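Local coordinates for early 35 kDa protein (Autographa californica nucleopolyhedrovirus, PDB 1P35) that blocks apoptosis of the infected insect cell by inhibiting host caspases and also suppresses the host's antiviral RNA interference, at residues Ser11-Arg25 / Glu192-Phe204. Residues are numbered along the deposited sequence; the frame is centred on the assembly and turned at random.
Sequences SQTIIRDCQVDKQTR and EYDVVAYVDSVQF. With PO4 (phosphate ion), chain D; EDO (1,2-ethanediol), chain G.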
ATOM      1  N   SER A  11      10.858 -17.063   0.891  1.00 33.82           N
ATOM      2  CA  SER A  11       9.387 -17.119   0.929  1.00 31.46           C
ATOM      3  C   SER A  11       8.794 -15.971   0.131  1.00 37.47           C
ATOM      4  O   SER A  11       9.516 -15.137  -0.425  1.00 40.62           O
ATOM      5  CB  SER A  11       8.819 -17.069   2.370  1.00 61.65           C
ATOM      6  OG  SER A  11       8.962 -15.801   2.998  1.00 42.84           O
ATOM      7  N   GLN A  12       7.474 -15.954   0.032  1.00 45.81           N
ATOM      8  CA  GLN A  12       6.785 -14.864  -0.629  1.00 38.53           C
ATOM      9  C   GLN A  12       7.315 -14.453  -2.022  1.00 47.72           C
ATOM     10  O   GLN A  12       7.649 -13.275  -2.258  1.00 33.79           O
ATOM     11  CB  GLN A  12       6.804 -13.629   0.283  1.00 42.91           C
ATOM     12  CG  GLN A  12       6.290 -13.837   1.713  1.00 56.83           C
ATOM     13  CD  GLN A  12       6.669 -12.654   2.609  1.00 47.13           C
ATOM     14  OE1 GLN A  12       6.052 -11.574   2.561  1.00 61.94           O
ATOM     15  NE2 GLN A  12       7.738 -12.839   3.389  1.00 62.93           N
ATOM     16  N   THR A  13       7.331 -15.408  -2.946  1.00 36.93           N
ATOM     17  CA  THR A  13       7.765 -15.162  -4.298  1.00 27.78           C
ATOM     18  C   THR A  13       6.556 -14.664  -5.108  1.00 29.99           C
ATOM     19  O   THR A  13       5.467 -15.238  -5.059  1.00 24.79           O
ATOM     20  CB  THR A  13       8.391 -16.462  -4.912  1.00 24.26           C
ATOM     21  OG1 THR A  13       9.537 -16.847  -4.128  1.00 18.12           O
ATOM     22  CG2 THR A  13       8.857 -16.232  -6.331  1.00 25.33           C
ATOM     23  N   ILE A  14       6.765 -13.569  -5.827  1.00 23.92           N
ATOM     24  CA  ILE A  14       5.740 -12.954  -6.665  1.00 20.77           C
ATOM     25  C   ILE A  14       6.299 -12.840  -8.078  1.00 24.82           C
ATOM     26  O   ILE A  14       7.391 -12.318  -8.274  1.00 37.57           O
ATOM     27  CB  ILE A  14       5.393 -11.565  -6.116  1.00 30.30           C
ATOM     28  CG1 ILE A  14       5.005 -11.713  -4.630  1.00 37.76           C
ATOM     29  CG2 ILE A  14       4.215 -10.981  -6.856  1.00 28.19           C
ATOM     30  CD1 ILE A  14       4.635 -10.409  -3.954  1.00 46.91           C
ATOM     31  N   ILE A  15       5.507 -13.268  -9.060  1.00 21.40           N
ATOM     32  CA  ILE A  15       5.926 -13.323 -10.429  1.00 29.18           C
ATOM     33  C   ILE A  15       4.899 -12.766 -11.354  1.00 29.61           C
ATOM     34  O   ILE A  15       3.707 -12.950 -11.135  1.00 33.67           O
ATOM     35  CB  ILE A  15       6.119 -14.795 -10.854  1.00 42.14           C
ATOM     36  CG1 ILE A  15       7.223 -15.443 -10.023  1.00 19.18           C
ATOM     37  CG2 ILE A  15       6.315 -14.904 -12.379  1.00 39.49           C
ATOM     38  CD1 ILE A  15       7.283 -16.997 -10.260  1.00 14.56           C
ATOM     39  N   ARG A  16       5.380 -12.090 -12.401  1.00 30.85           N
ATOM     40  CA  ARG A  16       4.492 -11.579 -13.437  1.00 27.32           C
ATOM     41  C   ARG A  16       5.271 -11.734 -14.731  1.00 32.83           C
ATOM     42  O   ARG A  16       6.479 -11.451 -14.792  1.00 31.51           O
ATOM     43  CB  ARG A  16       4.137 -10.101 -13.242  1.00 23.47           C
ATOM     44  CG  ARG A  16       2.945  -9.717 -14.087  1.00 27.73           C
ATOM     45  CD  ARG A  16       2.657  -8.187 -14.148  1.00 24.76           C
ATOM     46  NE  ARG A  16       3.745  -7.515 -14.840  1.00 41.42           N
ATOM     47  CZ  ARG A  16       3.851  -6.205 -15.024  1.00 40.80           C
ATOM     48  NH1 ARG A  16       2.918  -5.379 -14.559  1.00 38.69           N
ATOM     49  NH2 ARG A  16       4.895  -5.733 -15.702  1.00 34.84           N
ATOM     50  N   ASP A  17       4.590 -12.209 -15.770  1.00 32.69           N
ATOM     51  CA  ASP A  17       5.229 -12.392 -17.061  1.00 38.58           C
ATOM     52  C   ASP A  17       4.156 -12.019 -18.079  1.00 40.21           C
ATOM     53  O   ASP A  17       3.118 -12.653 -18.135  1.00 23.56           O
ATOM     54  CB  ASP A  17       5.693 -13.836 -17.217  1.00 32.29           C
ATOM     55  CG  ASP A  17       6.451 -14.077 -18.510  1.00 47.33           C
ATOM     56  OD1 ASP A  17       5.832 -13.915 -19.577  1.00 36.64           O
ATOM     57  OD2 ASP A  17       7.652 -14.440 -18.457  1.00 35.17           O
ATOM     58  N   CYS A  18       4.436 -10.977 -18.868  1.00 34.51           N
ATOM     59  CA  CYS A  18       3.487 -10.455 -19.837  1.00 32.62           C
ATOM     60  C   CYS A  18       4.105 -10.290 -21.241  1.00 30.30           C
ATOM     61  O   CYS A  18       5.319 -10.128 -21.376  1.00 35.11           O
ATOM     62  CB  CYS A  18       2.969  -9.078 -19.345  1.00 43.02           C
ATOM     63  SG  CYS A  18       2.184  -8.985 -17.686  1.00 39.36           S
ATOM     64  N   GLN A  19       3.260 -10.335 -22.273  1.00 34.82           N
ATOM     65  CA  GLN A  19       3.699 -10.148 -23.657  1.00 42.49           C
ATOM     66  C   GLN A  19       3.957  -8.640 -23.723  1.00 36.40           C
ATOM     67  O   GLN A  19       3.154  -7.884 -23.206  1.00 50.61           O
ATOM     68  CB  GLN A  19       2.566 -10.526 -24.636  1.00 34.61           C
ATOM     69  CG  GLN A  19       2.990 -10.817 -26.110  1.00 40.30           C
ATOM     70  CD  GLN A  19       3.859 -12.130 -26.313  1.00 61.79           C
ATOM     71  OE1 GLN A  19       3.505 -13.228 -25.855  1.00 58.84           O
ATOM     72  NE2 GLN A  19       4.976 -11.995 -27.025  1.00 53.07           N
ATOM     73  N   VAL A  20       5.093  -8.220 -24.284  1.00 47.66           N
ATOM     74  CA  VAL A  20       5.421  -6.785 -24.429  1.00 39.31           C
ATOM     75  C   VAL A  20       5.023  -6.407 -25.862  1.00 47.91           C
ATOM     76  O   VAL A  20       4.437  -5.354 -26.085  1.00 49.76           O
ATOM     77  CB  VAL A  20       6.903  -6.527 -24.238  1.00 24.06           C
ATOM     78  CG1 VAL A  20       7.251  -5.111 -24.745  1.00 28.00           C
ATOM     79  CG2 VAL A  20       7.278  -6.664 -22.748  1.00 18.95           C
ATOM     80  N   ASP A  21       5.377  -7.287 -26.807  1.00 40.99           N
ATOM     81  CA  ASP A  21       5.014  -7.189 -28.227  1.00 42.30           C
ATOM     82  C   ASP A  21       5.097  -8.571 -28.841  1.00 38.10           C
ATOM     83  O   ASP A  21       5.443  -9.545 -28.163  1.00 42.70           O
ATOM     84  CB  ASP A  21       5.899  -6.224 -29.049  1.00 39.98           C
ATOM     85  CG  ASP A  21       7.365  -6.632 -29.083  1.00 41.04           C
ATOM     86  OD1 ASP A  21       7.684  -7.826 -29.278  1.00 50.02           O
ATOM     87  OD2 ASP A  21       8.204  -5.723 -28.934  1.00 57.04           O
ATOM     88  N   LYS A  22       4.823  -8.645 -30.139  1.00 43.63           N
ATOM     89  CA  LYS A  22       4.856  -9.913 -30.848  1.00 48.78           C
ATOM     90  C   LYS A  22       6.103 -10.790 -30.584  1.00 46.88           C
ATOM     91  O   LYS A  22       6.017 -12.013 -30.696  1.00 63.14           O
ATOM     92  CB  LYS A  22       4.657  -9.682 -32.373  1.00 52.16           C
ATOM     93  CG  LYS A  22       4.495 -10.979 -33.176  1.00 65.42           C
ATOM     94  CD  LYS A  22       4.092 -10.749 -34.636  1.00 82.42           C
ATOM     95  CE  LYS A  22       3.892 -12.087 -35.386  1.00 90.32           C
ATOM     96  NZ  LYS A  22       3.322 -11.935 -36.779  1.00 87.75           N
ATOM     97  N   GLN A  23       7.256 -10.209 -30.246  1.00 48.42           N
ATOM     98  CA  GLN A  23       8.417 -11.076 -29.992  1.00 58.05           C
ATOM     99  C   GLN A  23       9.161 -10.797 -28.718  1.00 51.08           C
ATOM    100  O   GLN A  23      10.318 -11.166 -28.584  1.00 52.00           O
ATOM    101  CB  GLN A  23       9.445 -11.025 -31.102  1.00 56.88           C
ATOM    102  CG  GLN A  23      10.053  -9.694 -31.366  1.00 62.73           C
ATOM    103  CD  GLN A  23       9.290  -8.994 -32.445  1.00 62.50           C
ATOM    104  OE1 GLN A  23       8.701  -9.649 -33.281  1.00 45.04           O
ATOM    105  NE2 GLN A  23       9.307  -7.667 -32.452  1.00 70.43           N
ATOM    106  N   THR A  24       8.487 -10.150 -27.785  1.00 52.01           N
ATOM    107  CA  THR A  24       9.106  -9.824 -26.531  1.00 39.15           C
ATOM    108  C   THR A  24       8.111 -10.039 -25.411  1.00 37.15           C
ATOM    109  O   THR A  24       6.895  -9.806 -25.582  1.00 36.57           O
ATOM    110  CB  THR A  24       9.552  -8.330 -26.506  1.00 35.84           C
ATOM    111  OG1 THR A  24      10.212  -7.985 -27.743  1.00 41.31           O
ATOM    112  CG2 THR A  24      10.473  -8.084 -25.307  1.00 19.81           C
ATOM    113  N   ARG A  25       8.620 -10.482 -24.264  1.00 33.30           N
ATOM    114  CA  ARG A  25       7.778 -10.652 -23.075  1.00 29.96           C
ATOM    115  C   ARG A  25       8.616 -10.159 -21.902  1.00 35.82           C
ATOM    116  O   ARG A  25       9.846 -10.035 -22.029  1.00 29.99           O
ATOM    117  CB  ARG A  25       7.337 -12.132 -22.858  1.00 26.30           C
ATOM    118  CG  ARG A  25       6.396 -12.697 -23.914  1.00 32.97           C
ATOM    119  CD  ARG A  25       5.975 -14.143 -23.588  1.00 19.27           C
ATOM    120  NE  ARG A  25       5.316 -14.235 -22.281  1.00 29.85           N
ATOM    121  CZ  ARG A  25       3.990 -14.240 -22.111  1.00 39.09           C
ATOM    122  NH1 ARG A  25       3.175 -14.164 -23.151  1.00 32.94           N
ATOM    123  NH2 ARG A  25       3.466 -14.308 -20.897  1.00 26.29           N
ATOM    124  N   GLU A 192       8.343 -27.095  -0.579  1.00 36.27           N
ATOM    125  CA  GLU A 192       7.354 -26.151  -0.013  1.00 32.42           C
ATOM    126  C   GLU A 192       7.218 -25.030  -0.990  1.00 27.33           C
ATOM    127  O   GLU A 192       8.227 -24.557  -1.499  1.00 25.86           O
ATOM    128  CB  GLU A 192       7.841 -25.541   1.315  1.00 32.52           C
ATOM    129  CG  GLU A 192       8.002 -26.489   2.489  1.00 48.32           C
ATOM    130  CD  GLU A 192       8.523 -25.795   3.742  1.00 53.11           C
ATOM    131  OE1 GLU A 192       7.735 -25.135   4.453  1.00 71.24           O
ATOM    132  OE2 GLU A 192       9.734 -25.895   4.006  1.00 56.29           O
ATOM    133  N   TYR A 193       5.988 -24.617  -1.281  1.00 29.77           N
ATOM    134  CA  TYR A 193       5.774 -23.488  -2.190  1.00 27.93           C
ATOM    135  C   TYR A 193       5.067 -22.314  -1.520  1.00 19.33           C
ATOM    136  O   TYR A 193       4.283 -22.492  -0.625  1.00 22.98           O
ATOM    137  CB  TYR A 193       4.932 -23.875  -3.365  1.00 21.03           C
ATOM    138  CG  TYR A 193       5.540 -24.830  -4.330  1.00 26.12           C
ATOM    139  CD1 TYR A 193       5.570 -26.216  -4.069  1.00 36.39           C
ATOM    140  CD2 TYR A 193       5.993 -24.365  -5.577  1.00 28.59           C
ATOM    141  CE1 TYR A 193       6.024 -27.118  -5.045  1.00 42.35           C
ATOM    142  CE2 TYR A 193       6.437 -25.241  -6.547  1.00 43.64           C
ATOM    143  CZ  TYR A 193       6.452 -26.610  -6.301  1.00 58.31           C
ATOM    144  OH  TYR A 193       6.859 -27.429  -7.339  1.00 56.70           O
ATOM    145  N   ASP A 194       5.401 -21.099  -1.952  1.00 24.13           N
ATOM    146  CA  ASP A 194       4.770 -19.890  -1.448  1.00 23.83           C
ATOM    147  C   ASP A 194       5.038 -18.857  -2.533  1.00 33.48           C
ATOM    148  O   ASP A 194       6.016 -18.091  -2.472  1.00 25.10           O
ATOM    149  CB  ASP A 194       5.338 -19.414  -0.099  1.00 25.16           C
ATOM    150  CG  ASP A 194       4.567 -18.205   0.429  1.00 30.38           C
ATOM    151  OD1 ASP A 194       3.394 -18.033  -0.025  1.00 29.44           O
ATOM    152  OD2 ASP A 194       5.090 -17.453   1.270  1.00 32.05           O
ATOM    153  N   VAL A 195       4.139 -18.845  -3.516  1.00 33.32           N
ATOM    154  CA  VAL A 195       4.304 -18.005  -4.681  1.00 21.06           C
ATOM    155  C   VAL A 195       2.935 -17.727  -5.339  1.00 27.53           C
ATOM    156  O   VAL A 195       1.996 -18.534  -5.211  1.00 22.52           O
ATOM    157  CB  VAL A 195       5.255 -18.775  -5.687  1.00 29.32           C
ATOM    158  CG1 VAL A 195       4.605 -20.205  -6.089  1.00 12.68           C
ATOM    159  CG2 VAL A 195       5.532 -17.963  -6.899  1.00 27.89           C
ATOM    160  N   VAL A 196       2.824 -16.549  -5.956  1.00 21.65           N
ATOM    161  CA  VAL A 196       1.650 -16.131  -6.720  1.00 25.79           C
ATOM    162  C   VAL A 196       2.264 -15.665  -8.048  1.00 34.53           C
ATOM    163  O   VAL A 196       3.423 -15.219  -8.077  1.00 25.87           O
ATOM    164  CB  VAL A 196       0.823 -14.958  -6.049  1.00 33.72           C
ATOM    165  CG1 VAL A 196       0.232 -15.411  -4.713  1.00 18.61           C
ATOM    166  CG2 VAL A 196       1.700 -13.763  -5.776  1.00 19.19           C
ATOM    167  N   ALA A 197       1.512 -15.849  -9.136  1.00 31.72           N
ATOM    168  CA  ALA A 197       1.921 -15.459 -10.457  1.00 20.69           C
ATOM    169  C   ALA A 197       0.729 -14.971 -11.292  1.00 31.19           C
ATOM    170  O   ALA A 197      -0.436 -15.417 -11.143  1.00 29.14           O
ATOM    171  CB  ALA A 197       2.617 -16.603 -11.177  1.00 16.83           C
ATOM    172  N   TYR A 198       1.044 -14.010 -12.144  1.00 31.53           N
ATOM    173  CA  TYR A 198       0.108 -13.407 -13.063  1.00 33.65           C
ATOM    174  C   TYR A 198       0.816 -13.570 -14.431  1.00 32.66           C
ATOM    175  O   TYR A 198       1.946 -13.102 -14.575  1.00 25.49           O
ATOM    176  CB  TYR A 198      -0.076 -11.898 -12.691  1.00 33.81           C
ATOM    177  CG  TYR A 198      -0.943 -11.122 -13.658  1.00 40.39           C
ATOM    178  CD1 TYR A 198      -0.460 -10.785 -14.929  1.00 44.96           C
ATOM    179  CD2 TYR A 198      -2.254 -10.741 -13.316  1.00 33.12           C
ATOM    180  CE1 TYR A 198      -1.235 -10.081 -15.843  1.00 35.49           C
ATOM    181  CE2 TYR A 198      -3.061 -10.028 -14.214  1.00 38.64           C
ATOM    182  CZ  TYR A 198      -2.538  -9.691 -15.483  1.00 40.11           C
ATOM    183  OH  TYR A 198      -3.247  -8.890 -16.355  1.00 48.42           O
ATOM    184  N   VAL A 199       0.181 -14.240 -15.408  1.00 27.58           N
ATOM    185  CA  VAL A 199       0.825 -14.465 -16.736  1.00 29.13           C
ATOM    186  C   VAL A 199      -0.231 -14.254 -17.807  1.00 32.07           C
ATOM    187  O   VAL A 199      -1.258 -14.912 -17.763  1.00 26.94           O
ATOM    188  CB  VAL A 199       1.370 -15.907 -16.914  1.00 30.56           C
ATOM    189  CG1 VAL A 199       2.196 -15.977 -18.204  1.00 30.51           C
ATOM    190  CG2 VAL A 199       2.238 -16.343 -15.694  1.00 24.20           C
ATOM    191  N   ASP A 200       0.006 -13.334 -18.753  1.00 26.01           N
ATOM    192  CA  ASP A 200      -0.993 -13.050 -19.788  1.00 25.43           C
ATOM    193  C   ASP A 200      -0.597 -13.558 -21.154  1.00 34.55           C
ATOM    194  O   ASP A 200       0.508 -14.041 -21.335  1.00 27.56           O
ATOM    195  CB  ASP A 200      -1.339 -11.555 -19.854  1.00 24.63           C
ATOM    196  CG  ASP A 200      -0.208 -10.656 -20.413  1.00 33.00           C
ATOM    197  OD1 ASP A 200       0.587 -11.090 -21.254  1.00 29.73           O
ATOM    198  OD2 ASP A 200      -0.176  -9.461 -20.026  1.00 32.31           O
ATOM    199  N   SER A 201      -1.541 -13.481 -22.090  1.00 37.15           N
ATOM    200  CA  SER A 201      -1.372 -13.940 -23.459  1.00 43.21           C
ATOM    201  C   SER A 201      -0.955 -15.395 -23.502  1.00 43.44           C
ATOM    202  O   SER A 201      -0.059 -15.762 -24.274  1.00 45.47           O
ATOM    203  CB  SER A 201      -0.349 -13.085 -24.210  1.00 33.20           C
ATOM    204  OG  SER A 201      -0.560 -11.710 -23.929  1.00 47.46           O
ATOM    205  N   VAL A 202      -1.615 -16.216 -22.679  1.00 49.14           N
ATOM    206  CA  VAL A 202      -1.305 -17.647 -22.622  1.00 41.66           C
ATOM    207  C   VAL A 202      -2.474 -18.562 -22.823  1.00 34.09           C
ATOM    208  O   VAL A 202      -3.576 -18.236 -22.490  1.00 33.15           O
ATOM    209  CB  VAL A 202      -0.590 -18.061 -21.287  1.00 34.47           C
ATOM    210  CG1 VAL A 202       0.834 -17.567 -21.347  1.00 28.13           C
ATOM    211  CG2 VAL A 202      -1.328 -17.452 -20.023  1.00 13.99           C
ATOM    212  N   GLN A 203      -2.210 -19.702 -23.428  1.00 36.86           N
ATOM    213  CA  GLN A 203      -3.231 -20.703 -23.667  1.00 42.74           C
ATOM    214  C   GLN A 203      -3.450 -21.559 -22.422  1.00 41.78           C
ATOM    215  O   GLN A 203      -2.538 -21.799 -21.628  1.00 35.03           O
ATOM    216  CB  GLN A 203      -2.808 -21.612 -24.825  1.00 51.23           C
ATOM    217  CG  GLN A 203      -2.828 -20.965 -26.206  1.00 55.63           C
ATOM    218  CD  GLN A 203      -2.322 -21.920 -27.270  1.00 85.62           C
ATOM    219  OE1 GLN A 203      -2.733 -23.086 -27.320  1.00 86.28           O
ATOM    220  NE2 GLN A 203      -1.432 -21.435 -28.131  1.00 85.92           N
ATOM    221  N   PHE A 204      -4.669 -22.039 -22.276  1.00 44.57           N
ATOM    222  CA  PHE A 204      -5.036 -22.903 -21.163  1.00 37.91           C
ATOM    223  C   PHE A 204      -4.447 -24.294 -21.347  1.00 41.00           C
ATOM    224  O   PHE A 204      -4.387 -24.811 -22.469  1.00 45.24           O
ATOM    225  CB  PHE A 204      -6.554 -23.026 -21.109  1.00 27.53           C
ATOM    226  CG  PHE A 204      -7.063 -23.731 -19.906  1.00 42.25           C
ATOM    227  CD1 PHE A 204      -6.860 -23.189 -18.631  1.00 54.05           C
ATOM    228  CD2 PHE A 204      -7.789 -24.915 -20.035  1.00 40.08           C
ATOM    229  CE1 PHE A 204      -7.369 -23.806 -17.505  1.00 49.87           C
ATOM    230  CE2 PHE A 204      -8.308 -25.546 -18.900  1.00 45.92           C
ATOM    231  CZ  PHE A 204      -8.098 -24.990 -17.637  1.00 48.03           C
TER
HETATM  232  P   PO4 D   1       3.613  -1.872 -16.243  1.00 57.27           P
HETATM  233  O1  PO4 D   1       4.591  -2.758 -17.004  1.00 54.50           O
HETATM  234  O2  PO4 D   1       4.034  -0.427 -16.425  1.00 83.74           O
HETATM  235  O3  PO4 D   1       2.197  -2.059 -16.772  1.00 58.37           O
HETATM  236  O4  PO4 D   1       3.642  -2.281 -14.796  1.00 62.58           O
HETATM  237  C1  EDO G 303      -0.567  -6.252 -11.811  1.00 24.71           C
HETATM  238  O1  EDO G 303      -1.517  -5.151 -11.821  1.00 42.82           O
HETATM  239  C2  EDO G 303      -0.550  -6.981 -13.119  1.00 24.30           C
HETATM  240  O2  EDO G 303      -0.010  -6.128 -14.094  1.00 47.76           O
HETATM  241  O   HOH W   1       8.813 -18.414  -2.055  1.00 29.18           O
HETATM  242  O   HOH W   2       0.663  -7.668 -21.846  1.00 34.33           O
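Asp200 O is gripped end-on by Arg25, whose NH2 (3.0 Å) and NH1 both reach this one carbonyl oxygen at the edge of the guanidinium. The bonds close the end of a parallel strand pair within the beta core of P35, where 11-21 runs beside 192-199, their axes 10° apart. Through the adjoining NE/NH2 edge Arg25 holds Asp17 in a side-on salt bridge: NE and NH2 converge on OD1, with NH2 at 2.7 Å. Tyr170 binds the second oxygen of Asp17. Gln19 OE1 takes NH1 from above its carbonyl plane, and partners along two edges probably fix the rotation of the guanidinium. Asp200 also replaces a backbone acceptor with its own carboxylate. With chi1 at 70°, CG sits between the backbone N and the carbonyl carbon, and OD1 turns its syn lone pair to Gln19 N in a nearly straight bond (3.0 Å). Ser201 OG donates to the same oxygen from above the carboxylate plane.

Between Thr13 and Asp200, backbone bonds run alternately from one strand to the other. On one face, Ile15 CD1 packs on Val195 CG2 (3.9 Å) and Ile15 CB on the methyl of Ala197. On the other, towards helix 62-74, Ile14 lies alongside Val196, and Arg16 runs beside Tyr198, CG meeting CD1 at 3.7 Å. Arg16 goes on to a salt bridge with Glu26 and to a phosphate, probably from the crystallisation liquor, shared with Lys58 of the same chain and Arg79 of the second subunit. At the opposite end, Asp194, whose OD1 binds His282, receives Gln12 N on OD2 at 3.1 Å, from 59° above the carboxylate plane.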